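Local coordinates for Non-structural protein (Porcine reproductive and respiratory syndrome virus, PDB 3IFU), which forms the leader protease of the viral polyprotein, a zinc finger joined to a papain-like cysteine protease domain, and probably suppresses host interferon-beta production, at residues P12-V16 / F50-E54; F17-G21 / S148-F152; W77-I81 / I105-L111; I84-T88 / V121-C126; G139-N143 / A155-L159. All blocks are in the same frame, centred on the assembly; numbering follows the deposited sequence.

Contact 1 of 5, residues P12-V16 / F50-E54; sequences PNARV and FYRPE
Arg52 N gives a nearly straight hydrogen bond to Pro12 O (3.0 Å, 169°), one residue before the closest backbone approach, that of Asn13 to Pro53; beside it Asn13 CA comes within 3.0 Å of Arg52 O in a CA-H...O contact. Tyr51 is the side chain that carries the contact. With CG anti to the backbone N (chi1 173°), its ring reaches back over 12-16 and meets Asn13 O at its edge, CE1 to O 3.2 Å. Its hydroxyl shares a water with that same carbonyl oxygen: Tyr51 OH lies 2.9 Å from the water, which donates to Asn13 O. Arg15 runs alongside the ring, pointing the same way, its CG 3.9 Å from Tyr51 CE1 and its guanidinium turned 29° from the ring plane, so that Tyr51 OH lies over one guanidinium face. Asn13 and Glu54 cross with amide and carboxylate planes far from coplanar; the amide's OD1 is hydrogen-bonded to Thr11 OG1. Val16 CG2 rests on Phe50 CB at 4.4 Å. Ala14 turns away from 50-54 toward Cys10 and Cys25, two ligands of the zinc ion, which places this loop pairing on the flank of the N-terminal zinc finger.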
# COMPACT_ATOMS: atom_id res chain seq x y z
N PRO A 12 -26.10 -6.06 2.66
CA PRO A 12 -25.24 -7.12 2.11
C PRO A 12 -25.05 -7.13 0.59
O PRO A 12 -24.27 -7.94 0.08
CB PRO A 12 -25.90 -8.39 2.62
CG PRO A 12 -27.33 -8.03 2.61
CD PRO A 12 -27.33 -6.64 3.22
N ASN A 13 -25.76 -6.26 -0.13
CA ASN A 13 -25.61 -6.22 -1.58
C ASN A 13 -24.54 -5.22 -2.01
O ASN A 13 -24.34 -4.96 -3.20
CB ASN A 13 -26.94 -5.91 -2.26
CG ASN A 13 -27.31 -4.45 -2.19
OD1 ASN A 13 -27.38 -3.86 -1.11
ND2 ASN A 13 -27.54 -3.85 -3.35
N ALA A 14 -23.85 -4.64 -1.02
CA ALA A 14 -22.77 -3.69 -1.28
C ALA A 14 -21.54 -4.52 -1.67
O ALA A 14 -21.09 -5.37 -0.90
CB ALA A 14 -22.48 -2.89 -0.02
N ARG A 15 -21.01 -4.27 -2.87
CA ARG A 15 -19.85 -5.02 -3.35
C ARG A 15 -18.63 -5.07 -2.42
O ARG A 15 -18.42 -4.21 -1.55
CB ARG A 15 -19.42 -4.52 -4.73
CG ARG A 15 -20.48 -4.76 -5.79
CD ARG A 15 -20.00 -4.39 -7.16
NE ARG A 15 -21.07 -4.41 -8.14
CZ ARG A 15 -22.04 -3.51 -8.21
NH1 ARG A 15 -22.98 -3.60 -9.14
NH2 ARG A 15 -22.06 -2.50 -7.35
N VAL A 16 -17.82 -6.10 -2.63
CA VAL A 16 -16.65 -6.36 -1.82
C VAL A 16 -15.35 -6.43 -2.62
O VAL A 16 -15.35 -6.73 -3.82
CB VAL A 16 -16.86 -7.68 -1.04
CG1 VAL A 16 -15.54 -8.24 -0.58
CG2 VAL A 16 -17.79 -7.45 0.14
N PHE A 50 -19.75 -13.36 1.60
CA PHE A 50 -19.76 -11.98 2.06
C PHE A 50 -20.70 -11.08 1.25
O PHE A 50 -21.29 -10.14 1.78
CB PHE A 50 -18.36 -11.37 1.99
CG PHE A 50 -17.31 -12.14 2.74
CD1 PHE A 50 -16.70 -13.25 2.17
CD2 PHE A 50 -16.88 -11.71 3.99
CE1 PHE A 50 -15.66 -13.92 2.83
CE2 PHE A 50 -15.85 -12.38 4.66
CZ PHE A 50 -15.24 -13.48 4.08
N TYR A 51 -20.81 -11.38 -0.04
CA TYR A 51 -21.62 -10.59 -0.95
C TYR A 51 -22.89 -11.27 -1.46
O TYR A 51 -22.83 -12.36 -2.04
CB TYR A 51 -20.75 -10.18 -2.14
CG TYR A 51 -21.48 -9.49 -3.26
CD1 TYR A 51 -22.00 -8.22 -3.09
CD2 TYR A 51 -21.61 -10.10 -4.50
CE1 TYR A 51 -22.63 -7.55 -4.15
CE2 TYR A 51 -22.24 -9.45 -5.56
CZ TYR A 51 -22.74 -8.18 -5.37
OH TYR A 51 -23.33 -7.51 -6.43
N ARG A 52 -24.02 -10.61 -1.27
CA ARG A 52 -25.32 -11.10 -1.70
C ARG A 52 -25.89 -10.05 -2.64
O ARG A 52 -26.43 -9.04 -2.19
CB ARG A 52 -26.24 -11.26 -0.49
CG ARG A 52 -27.54 -12.02 -0.74
CD ARG A 52 -28.40 -12.03 0.52
NE ARG A 52 -29.48 -13.01 0.48
CZ ARG A 52 -30.37 -13.11 -0.51
NH1 ARG A 52 -30.32 -12.28 -1.54
NH2 ARG A 52 -31.31 -14.04 -0.46
N PRO A 53 -25.79 -10.27 -3.96
CA PRO A 53 -26.31 -9.31 -4.93
C PRO A 53 -27.80 -9.00 -4.76
O PRO A 53 -28.48 -9.60 -3.93
CB PRO A 53 -25.99 -9.96 -6.27
CG PRO A 53 -26.11 -11.41 -5.96
CD PRO A 53 -25.38 -11.52 -4.64
N GLU A 54 -28.29 -8.07 -5.57
CA GLU A 54 -29.69 -7.66 -5.51
C GLU A 54 -30.62 -8.51 -6.37
O GLU A 54 -31.77 -8.73 -6.00
CB GLU A 54 -29.82 -6.20 -5.95
CG GLU A 54 -29.72 -5.21 -4.81
CD GLU A 54 -30.92 -5.31 -3.88
OE1 GLU A 54 -31.73 -6.26 -4.05
OE2 GLU A 54 -31.05 -4.44 -2.99
O HOH W 1 -24.82 -5.21 -5.59

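Contact 2 of 5, residues F17-G21 / S148-F152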
# COMPACT_ATOMS: atom_id res chain seq x y z
N PHE A 17 -14.23 -6.16 -1.95
CA PHE A 17 -12.91 -6.25 -2.57
C PHE A 17 -11.97 -6.89 -1.55
O PHE A 17 -12.29 -6.93 -0.36
CB PHE A 17 -12.40 -4.87 -3.02
CG PHE A 17 -12.09 -3.90 -1.90
CD1 PHE A 17 -10.85 -3.91 -1.26
CD2 PHE A 17 -13.03 -2.93 -1.52
CE1 PHE A 17 -10.54 -2.97 -0.27
CE2 PHE A 17 -12.73 -1.99 -0.53
CZ PHE A 17 -11.48 -2.00 0.09
N VAL A 18 -10.84 -7.41 -2.01
CA VAL A 18 -9.89 -8.05 -1.10
C VAL A 18 -8.53 -7.36 -1.12
O VAL A 18 -7.93 -7.16 -2.18
CB VAL A 18 -9.72 -9.54 -1.47
CG1 VAL A 18 -8.90 -10.25 -0.42
CG2 VAL A 18 -11.08 -10.18 -1.60
N ALA A 19 -8.07 -6.96 0.07
CA ALA A 19 -6.77 -6.30 0.25
C ALA A 19 -6.02 -7.14 1.26
O ALA A 19 -6.53 -7.43 2.35
CB ALA A 19 -6.96 -4.88 0.76
N GLU A 20 -4.81 -7.55 0.90
CA GLU A 20 -4.02 -8.43 1.75
C GLU A 20 -4.96 -9.56 2.18
O GLU A 20 -5.55 -10.22 1.33
CB GLU A 20 -3.43 -7.67 2.94
CG GLU A 20 -2.38 -6.64 2.49
CD GLU A 20 -1.29 -6.38 3.53
OE1 GLU A 20 -0.67 -7.36 3.99
OE2 GLU A 20 -1.04 -5.21 3.86
N GLY A 21 -5.11 -9.80 3.47
CA GLY A 21 -6.00 -10.88 3.86
C GLY A 21 -7.48 -10.52 3.85
O GLY A 21 -8.30 -11.24 3.30
N SER A 148 -3.05 -10.36 -8.24
CA SER A 148 -3.12 -10.23 -6.79
C SER A 148 -2.61 -8.85 -6.42
O SER A 148 -1.96 -8.17 -7.22
CB SER A 148 -2.26 -11.30 -6.11
OG SER A 148 -2.38 -11.23 -4.70
N ASP A 149 -2.91 -8.43 -5.19
CA ASP A 149 -2.46 -7.13 -4.72
C ASP A 149 -1.11 -7.27 -4.02
O ASP A 149 -0.51 -6.30 -3.57
CB ASP A 149 -3.52 -6.51 -3.79
CG ASP A 149 -3.65 -7.25 -2.48
OD1 ASP A 149 -3.76 -8.49 -2.48
OD2 ASP A 149 -3.66 -6.57 -1.43
N LYS A 150 -0.62 -8.50 -3.96
CA LYS A 150 0.66 -8.80 -3.35
C LYS A 150 1.41 -9.81 -4.22
O LYS A 150 0.80 -10.54 -5.00
CB LYS A 150 0.46 -9.36 -1.94
CG LYS A 150 0.12 -8.31 -0.89
CD LYS A 150 1.34 -7.43 -0.59
CE LYS A 150 1.10 -6.46 0.56
NZ LYS A 150 0.10 -5.41 0.21
N PRO A 151 2.75 -9.85 -4.11
CA PRO A 151 3.56 -10.78 -4.90
C PRO A 151 3.17 -12.22 -4.60
O PRO A 151 2.68 -12.52 -3.51
CB PRO A 151 4.98 -10.47 -4.44
CG PRO A 151 4.91 -9.05 -4.02
CD PRO A 151 3.60 -9.01 -3.27
N PHE A 152 3.39 -13.10 -5.56
CA PHE A 152 3.09 -14.52 -5.37
C PHE A 152 3.95 -15.40 -6.27
O PHE A 152 4.47 -14.95 -7.29
CB PHE A 152 1.59 -14.81 -5.62
CG PHE A 152 1.11 -14.52 -7.03
CD1 PHE A 152 0.58 -13.26 -7.36
CD2 PHE A 152 1.13 -15.51 -8.02
CE1 PHE A 152 0.08 -13.01 -8.64
CE2 PHE A 152 0.63 -15.27 -9.31
CZ PHE A 152 0.10 -14.02 -9.63
O HOH W 2 -5.28 -10.34 -1.32
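Glu20 N donates to Asp149 OD2 across 2.8 Å in an almost linear bond (174°), meeting the carboxylate oxygen on its syn side and 19° out of the carboxylate plane. Asp149 can offer that oxygen because its CG sits between its own backbone N and carbonyl carbon (chi1 68°), turned toward 17-21. The other oxygen is used as well: a water donates to Asp149 OD1 at 2.7 Å and to Glu20 O at 2.7 Å, so the carboxylate holds the N-H of Glu20 directly and its C=O through the water. That residue has positive phi, at the turn of the hairpin formed by strands 16-18 and 23-25. The aspartate thus pins the tip of a hairpin from the zinc-finger region to the protease domain, just after strand 147-148. Ala19 CA lies 3.5 Å from Asp149 OD2, beside the bonded N-H. Farther out, Lys150 and Glu20 cross at a slant; their salt bridge is long, NZ to OE2 3.8 Å, and NZ lies slightly nearer to Glu20 CG, at 3.6 Å. Val18 joins Leu78 through the backbone. Against the second subunit, Ala19 packs on its Pro136, while Glu20 and Lys150 touch Lys150 and Glu20 of that neighbouring chain.

Contact 3 of 5, residues W77-I81 / I105-L111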
# COMPACT_ATOMS: atom_id res chain seq x y z
N TRP A 77 -9.54 -11.40 -9.25
CA TRP A 77 -9.66 -10.00 -9.64
C TRP A 77 -10.24 -9.17 -8.49
O TRP A 77 -10.13 -7.95 -8.49
CB TRP A 77 -10.55 -9.83 -10.87
CG TRP A 77 -11.80 -10.65 -10.84
CD1 TRP A 77 -11.98 -11.90 -11.36
CD2 TRP A 77 -13.05 -10.29 -10.23
NE1 TRP A 77 -13.25 -12.34 -11.12
CE2 TRP A 77 -13.93 -11.37 -10.42
CE3 TRP A 77 -13.51 -9.16 -9.53
CZ2 TRP A 77 -15.26 -11.36 -9.95
CZ3 TRP A 77 -14.82 -9.15 -9.06
CH2 TRP A 77 -15.68 -10.25 -9.27
N LEU A 78 -10.86 -9.84 -7.53
CA LEU A 78 -11.43 -9.16 -6.37
C LEU A 78 -10.29 -8.50 -5.60
O LEU A 78 -10.50 -7.55 -4.83
CB LEU A 78 -12.15 -10.15 -5.45
CG LEU A 78 -13.58 -10.56 -5.84
CD1 LEU A 78 -14.08 -11.63 -4.90
CD2 LEU A 78 -14.48 -9.35 -5.79
N SER A 79 -9.09 -9.01 -5.83
CA SER A 79 -7.88 -8.52 -5.21
C SER A 79 -7.26 -7.34 -5.96
O SER A 79 -6.42 -6.63 -5.43
CB SER A 79 -6.89 -9.68 -5.11
OG SER A 79 -5.61 -9.25 -4.70
N ALA A 80 -7.69 -7.11 -7.20
CA ALA A 80 -7.15 -6.01 -8.00
C ALA A 80 -7.98 -4.73 -7.92
O ALA A 80 -7.51 -3.65 -8.34
CB ALA A 80 -6.99 -6.44 -9.44
N ILE A 81 -9.19 -4.83 -7.38
CA ILE A 81 -10.08 -3.67 -7.27
C ILE A 81 -9.49 -2.46 -6.53
O ILE A 81 -9.47 -1.35 -7.07
CB ILE A 81 -11.43 -4.07 -6.63
CG1 ILE A 81 -12.08 -5.19 -7.46
CG2 ILE A 81 -12.36 -2.87 -6.58
CD1 ILE A 81 -13.50 -5.50 -7.10
N ILE A 105 -15.43 -4.12 -13.04
CA ILE A 105 -14.85 -5.45 -12.87
C ILE A 105 -15.90 -6.51 -12.53
O ILE A 105 -15.94 -7.57 -13.16
CB ILE A 105 -13.71 -5.39 -11.81
CG1 ILE A 105 -12.55 -4.54 -12.36
CG2 ILE A 105 -13.22 -6.79 -11.48
CD1 ILE A 105 -11.38 -4.38 -11.43
N TYR A 106 -16.76 -6.22 -11.56
CA TYR A 106 -17.82 -7.15 -11.18
C TYR A 106 -18.67 -7.51 -12.41
O TYR A 106 -18.99 -8.68 -12.63
CB TYR A 106 -18.74 -6.55 -10.12
CG TYR A 106 -18.36 -6.89 -8.71
CD1 TYR A 106 -17.16 -6.44 -8.17
CD2 TYR A 106 -19.21 -7.65 -7.91
CE1 TYR A 106 -16.81 -6.75 -6.86
CE2 TYR A 106 -18.87 -7.97 -6.60
CZ TYR A 106 -17.67 -7.51 -6.09
OH TYR A 106 -17.30 -7.85 -4.81
N ARG A 107 -19.03 -6.50 -13.19
CA ARG A 107 -19.84 -6.71 -14.38
C ARG A 107 -19.13 -7.67 -15.34
O ARG A 107 -19.71 -8.67 -15.79
CB ARG A 107 -20.11 -5.38 -15.08
CG ARG A 107 -20.90 -5.53 -16.35
CD ARG A 107 -21.48 -4.22 -16.83
NE ARG A 107 -20.49 -3.36 -17.47
CZ ARG A 107 -20.78 -2.17 -17.98
NH1 ARG A 107 -22.02 -1.71 -17.92
NH2 ARG A 107 -19.83 -1.44 -18.57
N ALA A 108 -17.88 -7.37 -15.65
CA ALA A 108 -17.09 -8.19 -16.55
C ALA A 108 -16.82 -9.58 -15.94
O ALA A 108 -16.58 -10.54 -16.68
CB ALA A 108 -15.78 -7.49 -16.87
N GLY A 109 -16.86 -9.66 -14.61
CA GLY A 109 -16.61 -10.92 -13.92
C GLY A 109 -15.22 -11.49 -14.17
O GLY A 109 -14.99 -12.70 -14.04
N GLN A 110 -14.30 -10.60 -14.52
CA GLN A 110 -12.93 -10.98 -14.80
C GLN A 110 -12.14 -9.72 -15.11
O GLN A 110 -12.72 -8.66 -15.30
CB GLN A 110 -12.87 -11.93 -16.00
CG GLN A 110 -13.59 -11.39 -17.24
CD GLN A 110 -13.49 -12.32 -18.44
OE1 GLN A 110 -13.74 -13.53 -18.34
NE2 GLN A 110 -13.12 -11.76 -19.60
N LEU A 111 -10.82 -9.83 -15.14
CA LEU A 111 -9.97 -8.69 -15.45
C LEU A 111 -9.42 -8.93 -16.84
O LEU A 111 -8.94 -10.03 -17.14
CB LEU A 111 -8.85 -8.56 -14.42
CG LEU A 111 -8.19 -7.18 -14.22
CD1 LEU A 111 -9.23 -6.05 -14.27
CD2 LEU A 111 -7.49 -7.19 -12.87
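Trp77 drives the edge of its indole into the face of Tyr106, a T-shaped pair with six-membered ring and phenol ring centroids 5.3 Å apart and planes at 78°. Main chain also covers one face of the indole: Gln110 CA makes a CH-pi contact with the five-membered ring, 4.0 Å from its centroid and 26° off the normal. Gly109, with positive phi where helix 94-108 ends, turns the backbone over that face, and Leu78 CG covers the opposite one. Indole NE1 comes 3.4 Å from Gly109 O, but at too poor an angle for a hydrogen bond. Around Tyr106, Ile81 CD1 lies in the ring plane at the edge, 3.5 Å from CE1, and Leu78 CD2 approaches obliquely to 3.7 Å from the same CE1. The phenol is fixed at its far end by a hydrogen bond from OH to Val16 O. Away from the rings, Ala80 CB meets Leu111 CD2 at 3.5 Å, and Ile81 CG1 and Ile105 CD1 slide past each other at 4.1 Å. Trp77 directly follows the zinc ligand Cys76 and Gln110 touches the ligand Met180, so this aromatic core of the protease's helical part lies beside the second zinc site.

Contact 4 of 5, residues I84-T88 / V121-C126; sequences IARMT and VYERGC
Arg124 reaches across Thr88, the two side chains at about a right angle. Its CB lies 4.1 Å from Thr88 OG1, and CG, placed beside the backbone N (chi1 -77°), comes 4.2 Å from Thr88 CG2. CD presses on that same methyl, closer than carbons can really sit, so the exact spacing there is doubtful. From CG the chain runs extended to NE, which is 3.8 Å from Thr88 CG2. At the tip, NH1 makes a weak hydrogen bond to Thr88 O (3.1 Å, 135°), the oxygen lying at the guanidinium edge, near its plane. Thr88 follows helix 81-87, whose C-terminal end would probably welcome a positive group; the other terminal nitrogen, NH2, lies close to NH1 of Arg97, a like charge on helix 94-108.

What presents the arginine is a type I beta turn from Tyr122 to Gly125, closed by Gly125 N to Tyr122 O at 3.0 Å, with Cys126 N bonded to Val121 O around it. This turn leads from helix 113-118 into strand 127-130, the edge strand of the protease's antiparallel sheet. Beside the polar end the packing is greasy: Cys126 SG sits 3.6 Å from Met87 CB and also near the methyl CE of Met87, whose chain bends back at the thioether. One turn earlier on the helix, Ile84 CG2 meets Val121 CG2 at 3.6 Å, the two branched side chains crossing at nearly a right angle, and both touch Leu116 of helix 113-118.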
# COMPACT_ATOMS: atom_id res chain seq x y z
N ILE A 84 -6.07 -0.85 -8.28
CA ILE A 84 -6.39 -0.11 -9.50
C ILE A 84 -7.10 1.20 -9.15
O ILE A 84 -6.83 2.23 -9.76
CB ILE A 84 -7.30 -0.94 -10.45
CG1 ILE A 84 -6.51 -2.12 -11.03
CG2 ILE A 84 -7.82 -0.05 -11.56
CD1 ILE A 84 -7.36 -3.14 -11.75
N ALA A 85 -7.98 1.17 -8.17
CA ALA A 85 -8.68 2.38 -7.77
C ALA A 85 -7.74 3.38 -7.10
O ALA A 85 -7.81 4.58 -7.39
CB ALA A 85 -9.84 2.04 -6.85
N ARG A 86 -6.86 2.91 -6.22
CA ARG A 86 -5.96 3.84 -5.55
C ARG A 86 -4.95 4.51 -6.47
O ARG A 86 -4.70 5.71 -6.35
CB ARG A 86 -5.16 3.17 -4.43
CG ARG A 86 -4.52 4.21 -3.51
CD ARG A 86 -5.52 4.65 -2.45
NE ARG A 86 -5.61 6.09 -2.19
CZ ARG A 86 -5.89 7.01 -3.11
NH1 ARG A 86 -6.09 6.66 -4.37
NH2 ARG A 86 -6.03 8.28 -2.76
N MET A 87 -4.36 3.74 -7.37
CA MET A 87 -3.37 4.26 -8.30
C MET A 87 -4.02 5.10 -9.39
O MET A 87 -3.34 5.83 -10.10
CB MET A 87 -2.60 3.11 -8.94
CG MET A 87 -2.09 2.08 -7.95
SD MET A 87 -0.97 0.86 -8.68
CE MET A 87 -2.11 -0.28 -9.41
N THR A 88 -5.33 5.00 -9.50
CA THR A 88 -6.07 5.71 -10.53
C THR A 88 -6.91 6.91 -10.04
O THR A 88 -7.66 7.51 -10.81
CB THR A 88 -6.95 4.66 -11.31
OG1 THR A 88 -6.12 3.96 -12.26
CG2 THR A 88 -8.04 5.30 -12.04
N VAL A 121 -6.54 2.78 -17.03
CA VAL A 121 -5.46 2.54 -16.10
C VAL A 121 -4.15 3.13 -16.61
O VAL A 121 -3.40 3.77 -15.85
CB VAL A 121 -5.33 1.03 -15.85
CG1 VAL A 121 -3.93 0.68 -15.37
CG2 VAL A 121 -6.36 0.61 -14.83
N TYR A 122 -3.87 2.94 -17.89
CA TYR A 122 -2.64 3.45 -18.48
C TYR A 122 -2.61 4.99 -18.60
O TYR A 122 -1.62 5.63 -18.22
CB TYR A 122 -2.42 2.83 -19.86
CG TYR A 122 -1.08 3.18 -20.46
CD1 TYR A 122 0.02 2.34 -20.29
CD2 TYR A 122 -0.89 4.38 -21.15
CE1 TYR A 122 1.28 2.69 -20.80
CE2 TYR A 122 0.36 4.73 -21.66
CZ TYR A 122 1.44 3.89 -21.48
OH TYR A 122 2.67 4.26 -21.96
N GLU A 123 -3.68 5.59 -19.12
CA GLU A 123 -3.69 7.03 -19.28
C GLU A 123 -3.58 7.73 -17.93
O GLU A 123 -3.10 8.86 -17.85
CB GLU A 123 -4.96 7.50 -20.02
CG GLU A 123 -6.11 7.93 -19.10
CD GLU A 123 -6.62 9.35 -19.39
OE1 GLU A 123 -7.01 9.61 -20.55
OE2 GLU A 123 -6.64 10.20 -18.47
N ARG A 124 -4.01 7.06 -16.87
CA ARG A 124 -3.95 7.65 -15.54
C ARG A 124 -2.62 7.47 -14.81
O ARG A 124 -2.48 7.91 -13.67
CB ARG A 124 -5.11 7.12 -14.69
CG ARG A 124 -6.45 7.78 -15.03
CD ARG A 124 -7.62 6.94 -14.56
NE ARG A 124 -8.91 7.47 -14.98
CZ ARG A 124 -9.63 8.35 -14.29
NH1 ARG A 124 -9.20 8.82 -13.13
NH2 ARG A 124 -10.80 8.77 -14.77
N GLY A 125 -1.66 6.83 -15.47
CA GLY A 125 -0.35 6.68 -14.85
C GLY A 125 0.17 5.30 -14.48
O GLY A 125 1.30 5.18 -14.00
N CYS A 126 -0.63 4.25 -14.68
CA CYS A 126 -0.16 2.91 -14.34
C CYS A 126 0.63 2.30 -15.49
O CYS A 126 0.30 2.49 -16.66
CB CYS A 126 -1.34 2.00 -13.97
SG CYS A 126 -2.25 2.47 -12.48

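Contact 5 of 5, residues G139-N143 / A155-L159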
# COMPACT_ATOMS: atom_id res chain seq x y z
N GLY A 139 -0.06 -2.30 -5.56
CA GLY A 139 0.13 -2.72 -6.92
C GLY A 139 -0.64 -3.98 -7.26
O GLY A 139 -1.25 -4.61 -6.40
N VAL A 140 -0.63 -4.32 -8.53
CA VAL A 140 -1.30 -5.52 -8.98
C VAL A 140 -0.21 -6.41 -9.55
O VAL A 140 0.46 -6.05 -10.50
CB VAL A 140 -2.36 -5.22 -10.06
CG1 VAL A 140 -3.08 -6.50 -10.47
CG2 VAL A 140 -3.36 -4.20 -9.54
N TYR A 141 -0.02 -7.57 -8.92
CA TYR A 141 0.98 -8.52 -9.38
C TYR A 141 0.24 -9.48 -10.27
O TYR A 141 -0.92 -9.78 -10.01
CB TYR A 141 1.60 -9.22 -8.18
CG TYR A 141 2.43 -8.27 -7.36
CD1 TYR A 141 3.82 -8.23 -7.51
CD2 TYR A 141 1.83 -7.34 -6.51
CE1 TYR A 141 4.58 -7.28 -6.83
CE2 TYR A 141 2.58 -6.39 -5.83
CZ TYR A 141 3.96 -6.37 -5.99
OH TYR A 141 4.72 -5.42 -5.35
N ALA A 142 0.90 -9.97 -11.31
CA ALA A 142 0.20 -10.87 -12.22
C ALA A 142 1.09 -11.71 -13.11
O ALA A 142 2.31 -11.54 -13.15
CB ALA A 142 -0.74 -10.05 -13.10
N ASN A 143 0.45 -12.65 -13.79
CA ASN A 143 1.09 -13.51 -14.77
C ASN A 143 0.03 -13.65 -15.86
O ASN A 143 -0.84 -12.79 -15.96
CB ASN A 143 1.53 -14.87 -14.17
CG ASN A 143 0.39 -15.69 -13.59
OD1 ASN A 143 0.63 -16.66 -12.87
ND2 ASN A 143 -0.85 -15.34 -13.91
N ALA A 155 4.03 -14.95 -10.30
CA ALA A 155 3.84 -13.60 -10.85
C ALA A 155 5.06 -13.17 -11.67
O ALA A 155 6.20 -13.41 -11.28
CB ALA A 155 3.59 -12.61 -9.72
N THR A 156 4.81 -12.53 -12.81
CA THR A 156 5.88 -12.09 -13.68
C THR A 156 5.85 -10.58 -13.92
O THR A 156 6.84 -10.00 -14.35
CB THR A 156 5.79 -12.77 -15.06
OG1 THR A 156 4.64 -12.28 -15.76
CG2 THR A 156 5.66 -14.28 -14.91
N HIS A 157 4.72 -9.95 -13.63
CA HIS A 157 4.59 -8.52 -13.83
C HIS A 157 3.89 -7.79 -12.70
O HIS A 157 3.08 -8.37 -11.98
CB HIS A 157 3.86 -8.25 -15.14
CG HIS A 157 4.60 -8.74 -16.35
ND1 HIS A 157 5.67 -8.06 -16.89
CD2 HIS A 157 4.48 -9.89 -17.06
CE1 HIS A 157 6.18 -8.77 -17.88
NE2 HIS A 157 5.47 -9.88 -18.00
N VAL A 158 4.21 -6.51 -12.55
CA VAL A 158 3.59 -5.69 -11.53
C VAL A 158 3.13 -4.38 -12.15
O VAL A 158 3.87 -3.72 -12.85
CB VAL A 158 4.56 -5.40 -10.37
CG1 VAL A 158 5.79 -4.67 -10.89
CG2 VAL A 158 3.85 -4.59 -9.29
N LEU A 159 1.87 -4.04 -11.89
CA LEU A 159 1.26 -2.82 -12.40
C LEU A 159 1.36 -1.76 -11.31
O LEU A 159 0.80 -1.92 -10.22
CB LEU A 159 -0.21 -3.09 -12.74
CG LEU A 159 -1.08 -1.93 -13.21
CD1 LEU A 159 -0.60 -1.42 -14.55
CD2 LEU A 159 -2.53 -2.40 -13.31
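Val140 and Leu159 form the first hydrogen-bonded pair of two antiparallel strands, with Leu159 N to Val140 O at 2.8 Å and the return bond from Val140 N to Leu159 O at 3.3 Å. Ala142 and His157 make the next such pair: Ala142 N reaches His157 O at 2.8 Å, and His157 N reaches Ala142 O at 2.9 Å. Thr156 N also donates to Ala142 O, at 2.7 Å. Thr156 and His157 thus both face one residue, a classic beta bulge, and their two N-H groups grip that oxygen from opposite faces of its carbonyl plane. CA-H...O contacts fill in between the pairs, among them Val158 CA to Val140 O at 3.3 Å.

The apolar contacts split between the two faces of the sheet. On one, Tyr141 and Val158 lie side by side in a non-hydrogen-bonded pair, and Val158 CG2, anti to its own main-chain nitrogen, sits over the phenol face in a CH-pi contact, 3.8 Å from the ring centroid and 17° off the normal. Tyr141 CB also faces Ala155 CB. On the other, Val140 CB and Leu159 CB stand 4.0 Å apart.

Strands 140-142 and 157-160 are the inner two of the four-stranded protease sheet, flanked by 147-148 beyond Tyr141 and by 127-130 beyond Val158. Val140 packs on Pro83, Ile84 and Met87 of helix 81-87, while Asn143 at the far end lies near the zinc ligand His146.

How the contacts relate
Contacts 3, 4 and 5 are buried and share one hydrophobic core inside the protease range: Leu159 of contact 5 packs on Val121 and Cys126 of contact 4, Ile84 of contact 4 meets Ile105 and Leu111 of contact 3, and Ala80 touches Val140. Contacts 1 and 2 adjoin in sequence along the zinc-finger segment, and both lean on contact 3. Contact 1 is only partly buried; contact 2 is buried except for exposed Glu20 at the second subunit. Chemistry follows place. Contact 3, nearest the centre, is aromatic and aliphatic; contact 5 is backbone bonding with packing on both faces; contact 4 sets a weak polar bond beside buried methyls; contacts 1 and 2 use isolated hydrogen bonds and waters.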